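Local coordinates for protein possible TctC subunit of the Tripartite Tricarboxylate Transport(TTT) Family (PDB 6HKE) that binds malate in the periplasm as the substrate-binding subunit of a tripartite tricarboxylate transporter, probably handing C4-dicarboxylates on for uptake, at residues D191-A196 with P217-V222; V197-L200 with K204-A207; R35-E40 with T270-L275; V169-T174 with G184-M189. The protein carries 2 engineered substitutions. All coordinates share one frame; numbering follows the deposited sequence.

Contact 1: D191-A196 with P217-V222; sequences DQIVNA and PVVPDV. With MLT (D-malate), chain D; LMR ((2S)-2-hydroxybutanedioic acid), chain E.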
loop_
_atom_site.group_PDB
_atom_site.type_symbol
_atom_site.label_atom_id
_atom_site.label_comp_id
_atom_site.label_asym_id
_atom_site.label_seq_id
_atom_site.Cartn_x
_atom_site.Cartn_y
_atom_site.Cartn_z
ATOM N N ASP A 191 0.459 8.711 2.272
ATOM C CA ASP A 191 -0.344 7.908 1.318
ATOM C C ASP A 191 0.528 7.430 0.147
ATOM O O ASP A 191 1.512 8.067 -0.193
ATOM C CB ASP A 191 -1.584 8.692 0.900
ATOM C CG ASP A 191 -2.737 7.854 0.354
ATOM O OD1 ASP A 191 -2.660 6.611 0.425
ATOM O OD2 ASP A 191 -3.715 8.462 -0.156
ATOM N N GLN A 192 0.140 6.301 -0.424
ATOM C CA GLN A 192 0.656 5.763 -1.699
ATOM C C GLN A 192 0.364 6.763 -2.831
ATOM O O GLN A 192 -0.740 7.346 -2.890
ATOM C CB GLN A 192 0.039 4.377 -1.900
ATOM C CG GLN A 192 0.647 3.338 -0.967
ATOM C CD GLN A 192 -0.237 2.139 -0.774
ATOM O OE1 GLN A 192 -0.079 1.134 -1.466
ATOM N NE2 GLN A 192 -1.199 2.264 0.134
ATOM N N ILE A 193 1.339 6.938 -3.718
ATOM C CA ILE A 193 1.316 7.964 -4.790
ATOM C C ILE A 193 0.081 7.768 -5.684
ATOM O O ILE A 193 -0.492 8.798 -6.079
ATOM C CB ILE A 193 2.657 7.948 -5.559
ATOM C CG1 ILE A 193 2.789 9.161 -6.478
ATOM C CG2 ILE A 193 2.853 6.651 -6.313
ATOM C CD1 ILE A 193 4.182 9.372 -7.002
ATOM N N VAL A 194 -0.325 6.533 -6.007
ATOM C CA VAL A 194 -1.496 6.297 -6.915
ATOM C C VAL A 194 -2.765 6.887 -6.298
ATOM O O VAL A 194 -3.583 7.372 -7.037
ATOM C CB VAL A 194 -1.727 4.823 -7.302
ATOM C CG1 VAL A 194 -0.577 4.280 -8.121
ATOM C CG2 VAL A 194 -1.997 3.948 -6.104
ATOM N N ASN A 195 -2.925 6.863 -4.986
ATOM C CA ASN A 195 -4.089 7.532 -4.360
ATOM C C ASN A 195 -3.918 9.052 -4.404
ATOM O O ASN A 195 -4.921 9.742 -4.659
ATOM C CB ASN A 195 -4.289 7.118 -2.909
ATOM C CG ASN A 195 -5.715 7.350 -2.468
ATOM O OD1 ASN A 195 -6.648 7.108 -3.234
ATOM N ND2 ASN A 195 -5.884 7.805 -1.239
ATOM N N ALA A 196 -2.712 9.555 -4.142
ATOM C CA ALA A 196 -2.457 10.991 -3.891
ATOM C C ALA A 196 -2.521 11.792 -5.205
ATOM O O ALA A 196 -2.913 12.976 -5.161
ATOM C CB ALA A 196 -1.123 11.155 -3.214
ATOM N N PRO A 217 8.988 11.480 -11.250
ATOM C CA PRO A 217 8.612 12.336 -12.370
ATOM C C PRO A 217 7.104 12.632 -12.521
ATOM O O PRO A 217 6.825 13.583 -13.176
ATOM C CB PRO A 217 9.189 11.624 -13.608
ATOM C CG PRO A 217 9.589 10.236 -13.167
ATOM C CD PRO A 217 9.686 10.250 -11.656
ATOM N N VAL A 218 6.176 11.899 -11.891
ATOM C CA VAL A 218 4.728 12.276 -11.923
ATOM C C VAL A 218 4.446 13.359 -10.875
ATOM O O VAL A 218 3.349 13.953 -10.941
ATOM C CB VAL A 218 3.756 11.094 -11.724
ATOM C CG1 VAL A 218 4.071 9.928 -12.646
ATOM C CG2 VAL A 218 3.705 10.649 -10.279
ATOM N N VAL A 219 5.345 13.571 -9.903
ATOM C CA VAL A 219 5.212 14.695 -8.930
ATOM C C VAL A 219 6.580 15.339 -8.755
ATOM O O VAL A 219 7.145 15.352 -7.663
ATOM C CB VAL A 219 4.581 14.240 -7.600
ATOM C CG1 VAL A 219 3.134 13.824 -7.803
ATOM C CG2 VAL A 219 5.359 13.130 -6.914
ATOM N N PRO A 220 7.147 15.928 -9.830
ATOM C CA PRO A 220 8.553 16.315 -9.823
ATOM C C PRO A 220 8.861 17.536 -8.940
ATOM O O PRO A 220 10.021 17.696 -8.601
ATOM C CB PRO A 220 8.861 16.561 -11.315
ATOM C CG PRO A 220 7.528 16.955 -11.916
ATOM C CD PRO A 220 6.471 16.240 -11.100
ATOM N N ASP A 221 7.845 18.312 -8.546
ATOM C CA ASP A 221 7.996 19.533 -7.698
ATOM C C ASP A 221 7.954 19.169 -6.193
ATOM O O ASP A 221 8.147 20.062 -5.357
ATOM C CB ASP A 221 7.005 20.620 -8.149
ATOM C CG ASP A 221 7.545 21.554 -9.246
ATOM O OD1 ASP A 221 8.704 21.352 -9.698
ATOM O OD2 ASP A 221 6.829 22.516 -9.618
ATOM N N VAL A 222 7.815 17.883 -5.847
ATOM C CA VAL A 222 7.809 17.384 -4.438
ATOM C C VAL A 222 9.216 16.913 -4.050
ATOM O O VAL A 222 9.743 15.985 -4.653
ATOM C CB VAL A 222 6.783 16.249 -4.274
ATOM C CG1 VAL A 222 6.806 15.667 -2.867
ATOM C CG2 VAL A 222 5.379 16.692 -4.669
HETATM C C1 MLT D . -3.043 1.376 3.196
HETATM O O1 MLT D . -2.227 0.488 3.526
HETATM O O2 MLT D . -2.960 2.527 3.683
HETATM C C2 MLT D . -4.153 1.017 2.234
HETATM O O3 MLT D . -3.762 0.346 1.019
HETATM C C3 MLT D . -4.867 2.233 1.725
HETATM C C4 MLT D . -5.945 1.659 0.843
HETATM O O4 MLT D . -5.640 0.848 -0.073
HETATM O O5 MLT D . -7.112 2.011 1.114
HETATM C C1 LMR E . -2.970 1.690 3.235
HETATM O O1A LMR E . -2.791 0.527 3.632
HETATM O O1B LMR E . -2.481 2.713 3.783
HETATM C C2 LMR E . -3.833 1.881 1.978
HETATM O O2 LMR E . -3.454 1.066 0.874
HETATM C C3 LMR E . -5.319 1.617 2.235
HETATM C C4 LMR E . -5.999 1.553 0.878
HETATM O O4A LMR E . -6.826 2.442 0.603
HETATM O O4B LMR E . -5.667 0.639 0.083
#
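I193 reaches out of its helix to two valines of the loop 217-222. Its CD1 lies 3.5 Å from CG2 of V218 and 3.9 Å from CG2 of V219. CG1 of I193 is anti to the backbone N (chi1 -169°), and the next torsion is extended too, which carries CD1 out to the loop. The side chain crosses that of V218 at a slant and runs alongside that of V219, pointing the other way. This tight part is wholly apolar, and V197 and L200 extend it along the helix. The loop beyond is open: P217, P220 and D221 are exposed, the last two in a type I turn from V219 to V222. At the other end of 191-196, NE2 of Q192 donates to the hydroxyl O2 of (2S)-malate at 2.7 Å. Where D-malate is modelled in the same place, the bond from NE2 to its O3 is weak. With an alanine in place of Q192, the malate hydroxyl would probably lose its amide donor. Q192 also ends strand 188-192 and is the N-cap of helix 193-201, a strand-to-helix junction at the ligand site of a type II periplasmic binding protein.

Contact 2: V197-L200 with K204-A207; sequences VPAL and KVKA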
loop_
_atom_site.group_PDB
_atom_site.type_symbol
_atom_site.label_atom_id
_atom_site.label_comp_id
_atom_site.label_asym_id
_atom_site.label_seq_id
_atom_site.Cartn_x
_atom_site.Cartn_y
_atom_site.Cartn_z
ATOM N N VAL A 197 -2.144 11.187 -6.334
ATOM C CA VAL A 197 -1.822 11.962 -7.565
ATOM C C VAL A 197 -3.070 12.705 -8.024
ATOM O O VAL A 197 -2.991 13.908 -8.213
ATOM C CB VAL A 197 -1.179 11.113 -8.681
ATOM C CG1 VAL A 197 -1.525 11.642 -10.069
ATOM C CG2 VAL A 197 0.330 11.062 -8.511
ATOM N N PRO A 198 -4.234 12.043 -8.216
ATOM C CA PRO A 198 -5.419 12.724 -8.739
ATOM C C PRO A 198 -5.860 13.921 -7.876
ATOM O O PRO A 198 -6.286 14.906 -8.439
ATOM C CB PRO A 198 -6.500 11.627 -8.777
ATOM C CG PRO A 198 -5.719 10.316 -8.758
ATOM C CD PRO A 198 -4.484 10.619 -7.941
ATOM N N ALA A 199 -5.737 13.833 -6.551
ATOM C CA ALA A 199 -6.077 14.931 -5.619
ATOM C C ALA A 199 -5.103 16.108 -5.802
ATOM O O ALA A 199 -5.584 17.273 -5.814
ATOM C CB ALA A 199 -6.071 14.424 -4.199
ATOM N N LEU A 200 -3.797 15.826 -5.933
ATOM C CA LEU A 200 -2.729 16.842 -6.166
ATOM C C LEU A 200 -2.984 17.538 -7.507
ATOM O O LEU A 200 -2.919 18.774 -7.559
ATOM C CB LEU A 200 -1.344 16.175 -6.164
ATOM C CG LEU A 200 -0.886 15.602 -4.822
ATOM C CD1 LEU A 200 0.385 14.777 -4.982
ATOM C CD2 LEU A 200 -0.669 16.712 -3.799
ATOM N N LYS A 204 -6.407 19.629 -4.619
ATOM C CA LYS A 204 -7.306 19.438 -3.438
ATOM C C LYS A 204 -6.496 19.136 -2.167
ATOM O O LYS A 204 -7.046 19.294 -1.076
ATOM C CB LYS A 204 -8.331 18.334 -3.689
ATOM C CG LYS A 204 -9.479 18.713 -4.605
ATOM C CD LYS A 204 -10.162 17.494 -5.180
ATOM C CE LYS A 204 -11.571 17.775 -5.660
ATOM N NZ LYS A 204 -12.086 16.678 -6.519
ATOM N N VAL A 205 -5.236 18.734 -2.287
ATOM C CA VAL A 205 -4.359 18.535 -1.102
ATOM C C VAL A 205 -2.962 18.957 -1.518
ATOM O O VAL A 205 -2.784 19.286 -2.707
ATOM C CB VAL A 205 -4.391 17.077 -0.598
ATOM C CG1 VAL A 205 -5.778 16.663 -0.126
ATOM C CG2 VAL A 205 -3.870 16.110 -1.641
ATOM N N LYS A 206 -2.011 18.911 -0.589
ATOM C CA LYS A 206 -0.597 19.218 -0.889
ATOM C C LYS A 206 0.294 18.119 -0.307
ATOM O O LYS A 206 -0.137 17.449 0.662
ATOM C CB LYS A 206 -0.239 20.621 -0.391
ATOM C CG LYS A 206 -0.569 20.929 1.054
ATOM C CD LYS A 206 -0.322 22.377 1.369
ATOM C CE LYS A 206 -0.253 22.655 2.854
ATOM N NZ LYS A 206 0.209 24.039 3.119
ATOM N N ALA A 207 1.442 17.900 -0.958
ATOM C CA ALA A 207 2.533 16.998 -0.535
ATOM C C ALA A 207 3.624 17.860 0.095
ATOM O O ALA A 207 3.860 18.925 -0.434
ATOM C CB ALA A 207 3.072 16.247 -1.726
#
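L200 and A199, near the end of helix 193-201, pack on the start of strand 205-210. Helix and strand are the second half of a beta-alpha-beta crossover that begins with strand 188-192. Strand 102-118 lies between the two strands in the sheet and runs antiparallel to both.

The apolar contacts centre on V205. Its CG2 touches CB of A199 at 3.8 Å and CD2 of L200 at 3.9 Å. The CB of L200 points away from the strand, but CD2 comes back to it. CG of L200 is anti to the carbonyl carbon (chi1 -67°), and from there the CD2 branch lies over the strand backbone. It is 3.5 Å from O of V205 and 3.7 Å from N of A207. CB of A207 is a looser neighbour. L181 and V182 of helix 174-182 also touch V205, and L178 touches A199. Helix 174-182 thus covers the same residues from outside the contact.

Charged groups lie at the border. The K204 chain is extended and leads away from the helix; its NZ makes a salt bridge with E202. NZ of K206 is hydrogen-bonded to O of F121.

One backbone hydrogen bond joins the segments and ties the loop just before the strand to the last turn of the helix. N of K204 donates to O of A199 at 2.8 Å, with an N-H...O angle of 160° and the donor tilted 26° from the carbonyl plane.

Contact 3: R35-E40 with T270-L275; sequences RLITAE and TRLTDL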
loop_
_atom_site.group_PDB
_atom_site.type_symbol
_atom_site.label_atom_id
_atom_site.label_comp_id
_atom_site.label_asym_id
_atom_site.label_seq_id
_atom_site.Cartn_x
_atom_site.Cartn_y
_atom_site.Cartn_z
ATOM N N ARG A 35 -7.981 -3.853 -9.175
ATOM C CA ARG A 35 -9.056 -3.852 -10.195
ATOM C C ARG A 35 -8.430 -3.762 -11.589
ATOM O O ARG A 35 -8.912 -4.437 -12.525
ATOM C CB ARG A 35 -10.041 -2.711 -9.942
ATOM C CG ARG A 35 -11.119 -3.091 -8.943
ATOM C CD ARG A 35 -12.019 -1.937 -8.563
ATOM N NE ARG A 35 -12.634 -2.300 -7.301
ATOM C CZ ARG A 35 -13.652 -3.133 -7.170
ATOM N NH1 ARG A 35 -14.233 -3.667 -8.235
ATOM N NH2 ARG A 35 -14.090 -3.422 -5.960
ATOM N N LEU A 36 -7.390 -2.963 -11.703
ATOM C CA LEU A 36 -6.689 -2.678 -12.976
ATOM C C LEU A 36 -5.988 -3.951 -13.460
ATOM O O LEU A 36 -6.108 -4.277 -14.663
ATOM C CB LEU A 36 -5.708 -1.531 -12.722
ATOM C CG LEU A 36 -4.757 -1.224 -13.869
ATOM C CD1 LEU A 36 -5.547 -0.891 -15.129
ATOM C CD2 LEU A 36 -3.807 -0.091 -13.485
ATOM N N ILE A 37 -5.300 -4.674 -12.567
ATOM C CA ILE A 37 -4.508 -5.865 -12.980
ATOM C C ILE A 37 -5.423 -7.096 -13.143
ATOM O O ILE A 37 -5.320 -7.791 -14.194
ATOM C CB ILE A 37 -3.309 -6.094 -12.044
ATOM C CG1 ILE A 37 -2.299 -4.958 -12.203
ATOM C CG2 ILE A 37 -2.671 -7.430 -12.338
ATOM C CD1 ILE A 37 -1.307 -4.838 -11.093
ATOM N N THR A 38 -6.313 -7.351 -12.187
ATOM C CA THR A 38 -7.166 -8.569 -12.171
ATOM C C THR A 38 -8.090 -8.608 -13.394
ATOM O O THR A 38 -8.279 -9.734 -13.905
ATOM C CB THR A 38 -7.927 -8.724 -10.851
ATOM O OG1 THR A 38 -8.782 -7.592 -10.655
ATOM C CG2 THR A 38 -6.955 -8.908 -9.701
ATOM N N ALA A 39 -8.625 -7.470 -13.859
ATOM C CA ALA A 39 -9.465 -7.433 -15.089
ATOM C C ALA A 39 -8.670 -7.991 -16.279
ATOM O O ALA A 39 -9.221 -8.846 -17.005
ATOM C CB ALA A 39 -9.996 -6.051 -15.377
ATOM N N GLU A 40 -7.400 -7.610 -16.440
ATOM C CA GLU A 40 -6.575 -8.100 -17.578
ATOM C C GLU A 40 -6.234 -9.574 -17.357
ATOM O O GLU A 40 -6.186 -10.300 -18.351
ATOM C CB GLU A 40 -5.338 -7.224 -17.775
ATOM C CG GLU A 40 -5.660 -5.840 -18.333
ATOM C CD GLU A 40 -6.053 -5.773 -19.805
ATOM O OE1 GLU A 40 -6.575 -6.773 -20.319
ATOM O OE2 GLU A 40 -5.819 -4.721 -20.449
ATOM N N THR A 270 0.347 2.077 -18.677
ATOM C CA THR A 270 0.113 3.535 -18.760
ATOM C C THR A 270 -0.733 3.970 -17.554
ATOM O O THR A 270 -0.430 5.056 -17.020
ATOM C CB THR A 270 -0.418 3.954 -20.134
ATOM O OG1 THR A 270 -1.741 3.454 -20.262
ATOM C CG2 THR A 270 0.438 3.444 -21.273
ATOM N N ARG A 271 -1.699 3.169 -17.087
ATOM C CA ARG A 271 -2.511 3.566 -15.896
ATOM C C ARG A 271 -1.614 3.538 -14.653
ATOM O O ARG A 271 -1.526 4.555 -13.937
ATOM C CB ARG A 271 -3.768 2.714 -15.743
ATOM C CG ARG A 271 -5.022 3.318 -16.379
ATOM C CD ARG A 271 -5.981 2.225 -16.847
ATOM N NE ARG A 271 -7.427 2.436 -16.715
ATOM C CZ ARG A 271 -8.171 2.253 -15.610
ATOM N NH1 ARG A 271 -9.477 2.461 -15.650
ATOM N NH2 ARG A 271 -7.624 1.907 -14.460
ATOM N N LEU A 272 -0.898 2.441 -14.426
ATOM C CA LEU A 272 0.037 2.346 -13.272
ATOM C C LEU A 272 1.014 3.531 -13.300
ATOM O O LEU A 272 1.085 4.249 -12.285
ATOM C CB LEU A 272 0.783 1.011 -13.315
ATOM C CG LEU A 272 0.002 -0.201 -12.813
ATOM C CD1 LEU A 272 0.808 -1.471 -13.043
ATOM C CD2 LEU A 272 -0.340 -0.061 -11.337
ATOM N N THR A 273 1.729 3.734 -14.412
ATOM C CA THR A 273 2.871 4.685 -14.492
ATOM C C THR A 273 2.361 6.133 -14.470
ATOM O O THR A 273 3.076 6.987 -13.889
ATOM C CB THR A 273 3.809 4.362 -15.670
ATOM O OG1 THR A 273 3.106 4.476 -16.907
ATOM C CG2 THR A 273 4.420 2.980 -15.572
ATOM N N ASP A 274 1.176 6.418 -15.026
ATOM C CA ASP A 274 0.547 7.775 -14.971
ATOM C C ASP A 274 0.238 8.188 -13.520
ATOM O O ASP A 274 0.109 9.394 -13.249
ATOM C CB ASP A 274 -0.771 7.855 -15.749
ATOM C CG ASP A 274 -0.625 7.929 -17.258
ATOM O OD1 ASP A 274 0.468 8.353 -17.745
ATOM O OD2 ASP A 274 -1.603 7.549 -17.944
ATOM N N LEU A 275 0.063 7.227 -12.625
ATOM C CA LEU A 275 -0.298 7.498 -11.215
ATOM C C LEU A 275 0.939 7.304 -10.331
ATOM O O LEU A 275 0.774 7.302 -9.112
ATOM C CB LEU A 275 -1.454 6.568 -10.839
ATOM C CG LEU A 275 -2.774 6.804 -11.589
ATOM C CD1 LEU A 275 -3.806 5.742 -11.236
ATOM C CD2 LEU A 275 -3.343 8.178 -11.282
#
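L36 points its side chain at helix 266-274 and divides its two methyls between R271 and L272. CG of L36 is anti to the backbone N (chi1 172°), which sends both branches out across the gap. CD1 lies along the outer part of the arginine chain, 3.6 Å from CD and 3.5 Å from NH2 of R271. CD2 sits at the root of that chain, 3.6 Å from CB of R271, and meets CG of L272 at 3.9 Å. The leucine thus rests in the angle between two neighbouring side chains, set askew to both.

The two segments belong to an antiparallel helix pair. Their axes run at 168° and come no closer than 11.3 Å, so side chains bridge the space and no hydrogen bond joins them. Helix 29-45 has the malate-binding residue T30 in its first turn. The pair itself is away from the ligand: the side chain of L272 is about 12 Å from D-malate.

I37 sets off at an angle to the other helix, but its end turns nearer. Its CD1 makes a loose contact of 4.4 Å with CD1 of L272. V268 touches both L36 and I37, and A262 and L263 of helix 249-263 add to the apolar surroundings of I37. R271 is exposed, and its chain, bent at chi3, lies against CD1 of L36 at the outer side of the contact. NE of R271 has a long, weak ion pair with D267.

Contact 4: V169-T174 with G184-M189; sequences VPFSGT and GQVDYM. With LMR ((2S)-2-hydroxybutanedioic acid), chain E; MLT (D-malate), chain D.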
loop_
_atom_site.group_PDB
_atom_site.type_symbol
_atom_site.label_atom_id
_atom_site.label_comp_id
_atom_site.label_asym_id
_atom_site.label_seq_id
_atom_site.Cartn_x
_atom_site.Cartn_y
_atom_site.Cartn_z
ATOM N N VAL A 169 -6.397 8.922 13.440
ATOM C CA VAL A 169 -7.838 8.691 13.131
ATOM C C VAL A 169 -7.863 7.559 12.108
ATOM O O VAL A 169 -7.325 7.699 11.005
ATOM C CB VAL A 169 -8.530 9.978 12.629
ATOM C CG1 VAL A 169 -10.017 9.793 12.389
ATOM C CG2 VAL A 169 -8.328 11.139 13.581
ATOM N N PRO A 170 -8.445 6.391 12.459
ATOM C CA PRO A 170 -8.455 5.237 11.569
ATOM C C PRO A 170 -9.592 5.314 10.543
ATOM O O PRO A 170 -10.712 5.639 10.915
ATOM C CB PRO A 170 -8.655 4.067 12.549
ATOM C CG PRO A 170 -9.507 4.639 13.656
ATOM C CD PRO A 170 -9.139 6.111 13.730
ATOM N N PHE A 171 -9.286 4.971 9.289
ATOM C CA PHE A 171 -10.252 4.929 8.163
ATOM C C PHE A 171 -10.306 3.499 7.623
ATOM O O PHE A 171 -9.448 2.696 7.970
ATOM C CB PHE A 171 -9.865 5.953 7.086
ATOM C CG PHE A 171 -10.154 7.382 7.470
ATOM C CD1 PHE A 171 -9.272 8.096 8.263
ATOM C CD2 PHE A 171 -11.347 7.986 7.096
ATOM C CE1 PHE A 171 -9.560 9.400 8.633
ATOM C CE2 PHE A 171 -11.638 9.283 7.475
ATOM C CZ PHE A 171 -10.751 9.984 8.253
ATOM N N SER A 172 -11.323 3.200 6.818
ATOM C CA SER A 172 -11.528 1.912 6.105
ATOM C C SER A 172 -10.547 1.785 4.930
ATOM O O SER A 172 -10.487 0.682 4.341
ATOM C CB SER A 172 -12.964 1.791 5.621
ATOM O OG SER A 172 -13.352 2.924 4.848
ATOM N N GLY A 173 -9.877 2.882 4.560
ATOM C CA GLY A 173 -8.838 2.943 3.513
ATOM C C GLY A 173 -8.323 4.360 3.355
ATOM O O GLY A 173 -8.862 5.269 4.027
ATOM N N THR A 174 -7.334 4.593 2.491
ATOM C CA THR A 174 -6.842 5.974 2.216
ATOM C C THR A 174 -7.709 6.614 1.131
ATOM O O THR A 174 -7.564 7.838 0.917
ATOM C CB THR A 174 -5.355 6.033 1.878
ATOM O OG1 THR A 174 -5.192 5.215 0.719
ATOM C CG2 THR A 174 -4.500 5.603 3.052
ATOM N N GLY A 184 -10.583 18.825 4.781
ATOM C CA GLY A 184 -9.845 19.349 5.944
ATOM C C GLY A 184 -10.343 18.798 7.273
ATOM O O GLY A 184 -10.106 19.476 8.276
ATOM N N GLN A 185 -10.971 17.609 7.293
ATOM C CA GLN A 185 -11.473 16.933 8.530
ATOM C C GLN A 185 -10.282 16.313 9.262
ATOM O O GLN A 185 -10.427 15.976 10.431
ATOM C CB GLN A 185 -12.490 15.816 8.247
ATOM C CG GLN A 185 -13.640 16.196 7.311
ATOM C CD GLN A 185 -15.010 16.210 7.957
ATOM O OE1 GLN A 185 -15.149 16.241 9.182
ATOM N NE2 GLN A 185 -16.044 16.219 7.125
ATOM N N VAL A 186 -9.166 16.116 8.563
ATOM C CA VAL A 186 -7.887 15.618 9.142
ATOM C C VAL A 186 -6.745 16.488 8.597
ATOM O O VAL A 186 -6.941 17.179 7.576
ATOM C CB VAL A 186 -7.685 14.116 8.856
ATOM C CG1 VAL A 186 -8.673 13.259 9.635
ATOM C CG2 VAL A 186 -7.758 13.805 7.372
ATOM N N ASP A 187 -5.591 16.456 9.265
ATOM C CA ASP A 187 -4.483 17.427 9.085
ATOM C C ASP A 187 -3.442 16.857 8.127
ATOM O O ASP A 187 -3.133 17.520 7.124
ATOM C CB ASP A 187 -3.934 17.831 10.447
ATOM C CG ASP A 187 -4.995 18.617 11.201
ATOM O OD1 ASP A 187 -5.334 19.715 10.727
ATOM O OD2 ASP A 187 -5.551 18.077 12.172
ATOM N N TYR A 188 -2.935 15.659 8.390
ATOM C CA TYR A 188 -2.009 15.018 7.432
ATOM C C TYR A 188 -2.173 13.504 7.423
ATOM O O TYR A 188 -2.966 12.913 8.171
ATOM C CB TYR A 188 -0.576 15.480 7.680
ATOM C CG TYR A 188 0.086 15.035 8.953
ATOM C CD1 TYR A 188 -0.068 15.766 10.115
ATOM C CD2 TYR A 188 0.969 13.964 8.965
ATOM C CE1 TYR A 188 0.610 15.424 11.269
ATOM C CE2 TYR A 188 1.641 13.602 10.119
ATOM C CZ TYR A 188 1.464 14.339 11.275
ATOM O OH TYR A 188 2.108 13.994 12.429
ATOM N N MET A 189 -1.412 12.911 6.516
ATOM C CA MET A 189 -1.586 11.535 6.029
ATOM C C MET A 189 -0.318 11.194 5.253
ATOM O O MET A 189 0.194 12.086 4.526
ATOM C CB MET A 189 -2.805 11.532 5.108
ATOM C CG MET A 189 -3.481 10.214 4.926
ATOM S SD MET A 189 -4.888 10.567 3.852
ATOM C CE MET A 189 -4.275 9.986 2.277
HETATM C C1 LMR E . -2.970 1.690 3.235
HETATM O O1A LMR E . -2.791 0.527 3.632
HETATM O O1B LMR E . -2.481 2.713 3.783
HETATM C C2 LMR E . -3.833 1.881 1.978
HETATM O O2 LMR E . -3.454 1.066 0.874
HETATM C C3 LMR E . -5.319 1.617 2.235
HETATM C C4 LMR E . -5.999 1.553 0.878
HETATM O O4A LMR E . -6.826 2.442 0.603
HETATM O O4B LMR E . -5.667 0.639 0.083
HETATM C C1 MLT D . -3.043 1.376 3.196
HETATM O O1 MLT D . -2.227 0.488 3.526
HETATM O O2 MLT D . -2.960 2.527 3.683
HETATM C C2 MLT D . -4.153 1.017 2.234
HETATM O O3 MLT D . -3.762 0.346 1.019
HETATM C C3 MLT D . -4.867 2.233 1.725
HETATM C C4 MLT D . -5.945 1.659 0.843
HETATM O O4 MLT D . -5.640 0.848 -0.073
HETATM O O5 MLT D . -7.112 2.011 1.114
#
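T174 of the malate pocket has M189 behind it: CE of the methionine lies 4.1 Å from CB of the threonine. In front, N of T174 donates to O4A of (2S)-malate at 2.9 Å or, where D-malate is modelled in the same place, to its O5. G173 is the N-cap of helix 174-182, so this carboxylate sits at a helix start, which would probably favour its charge. With no side chain at G173, its CA comes within 3.1 Å of O5 of D-malate. OG1 of T174 is hydrogen-bonded to OD1 of D191. A valine in place of T174 would probably leave OD1 of D191 without its hydroxyl partner and set a methyl group against the ligand carboxylate.

Strand 167-170, helix 174-182 and strand 188-192 form a beta-alpha-beta crossover, with strand 141-144 lying parallel between the two strands. The helix ends at G184 in a Schellman motif.

Away from the ligand, V186, in the loop before strand 188-192, packs against F171 and V169. Its CG1 meets the edge of the F171 ring near the ring plane, at 4.1 Å from both CE1 and CZ. The same CG1 of V186 lies 4.4 Å from CB of V169. A177 and A180 of helix 174-182 also touch the F171 ring.

Overall arrangement
Contacts 1 and 2 share helix 193-201 and touch through V218 and V219 on V197, and V222 on A207. Contact 4 shares strand 188-192 with contact 1. Contacts 1 and 4 carry the polar chemistry of the site: both bind malate, and their polar side chains are linked to each other. Their cross-segment packing is nevertheless apolar, and contacts 1, 3 and 4 are largely buried. Contact 2 is only partly buried and differs in having a backbone hydrogen bond across its segments. Contact 3 pairs two helices, with an exposed arginine at its border. It meets contacts 1 and 2 at 273-275, but lies about 12 Å from contact 4 at the nearest atoms.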